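Local coordinates for monothiol glutaredoxin-S14, chloroplastic (Arabidopsis thaliana, PDB 3IPZ), which may donate iron-sulfur clusters in the chloroplast, forming a [2Fe-2S]-bridged homodimer and binding a labile cluster together with BOLA1, at residues A[21-26]-A[76-81]. Residues are numbered along the deposited sequence; the frame is centred on the assembly and turned at random.
Sequences VLFMKG and QLYIGG
Phe23 and Tyr78 lie on one face of the antiparallel pair formed by strands 20-24 and 76-79, and their rings meet with planes at 89° in an oblique contact. Followed outward, Phe23 CB sits 3.8 Å from Gln76 O. With CG anti to the Phe23 carbonyl carbon (chi1 -68°), the ring starts out beside the backbone N, and Phe23 CD1 lies 3.8 Å from Tyr78 CD1. Phe23 CE1 comes closest, 3.6 Å from the same Tyr78 CD1, which is placed at the edge of the phenylalanine ring, in its plane. The Phe23 side chain also touches Leu14 of helix 5-15 and Leu65 of helix 59-69. Between the strands themselves, Phe23 and Gln76 exchange two backbone hydrogen bonds, Phe23 N to Gln76 O being nearly straight at 173°; Val21 and Tyr78 form another such pair. On the other face, Leu22 CD2 touches Gln76 O at 3.5 Å. An alanine in place of Phe23 would probably leave Tyr78 CD1 and CE1 without their aromatic neighbour and open a gap toward Leu14 and Leu65. Tyr78 OH and Gln76 OE1 both hydrogen-bond Ser69 OG of helix 59-69, and Gln76 NE2 bonds Thr73 O, so the buried polar tips are satisfied within this thioredoxin-like glutaredoxin fold.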
loop_
_atom_site.group_PDB
_atom_site.type_symbol
_atom_site.label_atom_id
_atom_site.label_comp_id
_atom_site.label_asym_id
_atom_site.label_seq_id
_atom_site.Cartn_x
_atom_site.Cartn_y
_atom_site.Cartn_z
ATOM N N VAL A 21 1.694 3.506 3.652
ATOM C CA VAL A 21 2.697 2.739 2.911
ATOM C C VAL A 21 2.066 2.100 1.669
ATOM O O VAL A 21 1.086 1.356 1.756
ATOM C CB VAL A 21 3.304 1.621 3.801
ATOM C CG1 VAL A 21 4.259 0.751 2.992
ATOM C CG2 VAL A 21 4.024 2.242 4.988
ATOM N N LEU A 22 2.645 2.391 0.512
ATOM C CA LEU A 22 2.146 1.869 -0.751
ATOM C C LEU A 22 3.086 0.843 -1.377
ATOM O O LEU A 22 4.245 1.135 -1.632
ATOM C CB LEU A 22 1.979 3.022 -1.730
ATOM C CG LEU A 22 1.070 2.948 -2.945
ATOM C CD1 LEU A 22 1.825 3.561 -4.103
ATOM C CD2 LEU A 22 0.639 1.536 -3.241
ATOM N N PHE A 23 2.591 -0.359 -1.629
ATOM C CA PHE A 23 3.412 -1.368 -2.288
ATOM C C PHE A 23 2.992 -1.310 -3.750
ATOM O O PHE A 23 1.855 -1.586 -4.077
ATOM C CB PHE A 23 3.164 -2.740 -1.669
ATOM C CG PHE A 23 3.663 -2.842 -0.261
ATOM C CD1 PHE A 23 2.779 -2.773 0.816
ATOM C CD2 PHE A 23 5.030 -2.948 -0.007
ATOM C CE1 PHE A 23 3.244 -2.805 2.127
ATOM C CE2 PHE A 23 5.514 -2.983 1.304
ATOM C CZ PHE A 23 4.619 -2.910 2.376
ATOM N N MET A 24 3.923 -0.930 -4.619
ATOM C CA MET A 24 3.622 -0.762 -6.034
ATOM C C MET A 24 4.612 -1.393 -7.002
ATOM O O MET A 24 5.624 -1.979 -6.609
ATOM C CB MET A 24 3.555 0.733 -6.349
ATOM C CG MET A 24 4.876 1.441 -6.115
ATOM S SD MET A 24 4.821 3.245 -6.311
ATOM C CE MET A 24 4.415 3.373 -8.076
ATOM N N LYS A 25 4.288 -1.269 -8.284
ATOM C CA LYS A 25 5.142 -1.761 -9.349
ATOM C C LYS A 25 5.865 -0.506 -9.811
ATOM O O LYS A 25 5.275 0.374 -10.449
ATOM C CB LYS A 25 4.298 -2.363 -10.472
ATOM C CG LYS A 25 3.600 -3.643 -10.042
ATOM C CD LYS A 25 2.873 -4.309 -11.175
ATOM C CE LYS A 25 2.302 -5.636 -10.721
ATOM N NZ LYS A 25 1.504 -6.290 -11.804
ATOM N N GLY A 26 7.137 -0.404 -9.442
ATOM C CA GLY A 26 7.897 0.768 -9.813
ATOM C C GLY A 26 8.077 1.699 -8.636
ATOM O O GLY A 26 8.026 1.279 -7.478
ATOM N N GLN A 76 -1.018 -2.257 -3.445
ATOM C CA GLN A 76 -1.582 -2.648 -2.171
ATOM C C GLN A 76 -1.303 -1.446 -1.269
ATOM O O GLN A 76 -0.154 -1.061 -1.083
ATOM C CB GLN A 76 -0.886 -3.903 -1.626
ATOM C CG GLN A 76 -1.476 -5.203 -2.137
ATOM C CD GLN A 76 -0.818 -6.436 -1.543
ATOM O OE1 GLN A 76 -0.321 -6.414 -0.418
ATOM N NE2 GLN A 76 -0.832 -7.527 -2.298
ATOM N N LEU A 77 -2.358 -0.857 -0.717
ATOM C CA LEU A 77 -2.220 0.312 0.138
ATOM C C LEU A 77 -2.464 0.014 1.601
ATOM O O LEU A 77 -3.449 -0.623 1.966
ATOM C CB LEU A 77 -3.190 1.411 -0.311
ATOM C CG LEU A 77 -3.199 2.753 0.439
ATOM C CD1 LEU A 77 -1.854 3.467 0.265
ATOM C CD2 LEU A 77 -4.329 3.627 -0.106
ATOM N N TYR A 78 -1.547 0.470 2.443
ATOM C CA TYR A 78 -1.677 0.300 3.881
ATOM C C TYR A 78 -1.809 1.683 4.538
ATOM O O TYR A 78 -1.136 2.647 4.138
ATOM C CB TYR A 78 -0.458 -0.435 4.456
ATOM C CG TYR A 78 -0.546 -1.943 4.355
ATOM C CD1 TYR A 78 -0.252 -2.611 3.156
ATOM C CD2 TYR A 78 -0.942 -2.706 5.461
ATOM C CE1 TYR A 78 -0.352 -4.015 3.068
ATOM C CE2 TYR A 78 -1.046 -4.089 5.386
ATOM C CZ TYR A 78 -0.752 -4.740 4.190
ATOM O OH TYR A 78 -0.892 -6.111 4.132
ATOM N N ILE A 79 -2.684 1.774 5.536
ATOM C CA ILE A 79 -2.902 3.020 6.260
ATOM C C ILE A 79 -3.042 2.668 7.727
ATOM O O ILE A 79 -3.866 1.821 8.083
ATOM C CB ILE A 79 -4.192 3.735 5.798
ATOM C CG1 ILE A 79 -4.113 4.055 4.310
ATOM C CG2 ILE A 79 -4.381 5.024 6.573
ATOM C CD1 ILE A 79 -5.450 4.390 3.649
ATOM N N GLY A 80 -2.235 3.316 8.572
ATOM C CA GLY A 80 -2.284 3.039 9.997
ATOM C C GLY A 80 -1.866 1.609 10.294
ATOM O O GLY A 80 -2.245 1.042 11.323
ATOM N N GLY A 81 -1.091 1.017 9.389
ATOM C CA GLY A 81 -0.622 -0.344 9.589
ATOM C C GLY A 81 -1.633 -1.428 9.269
ATOM O O GLY A 81 -1.394 -2.602 9.566
#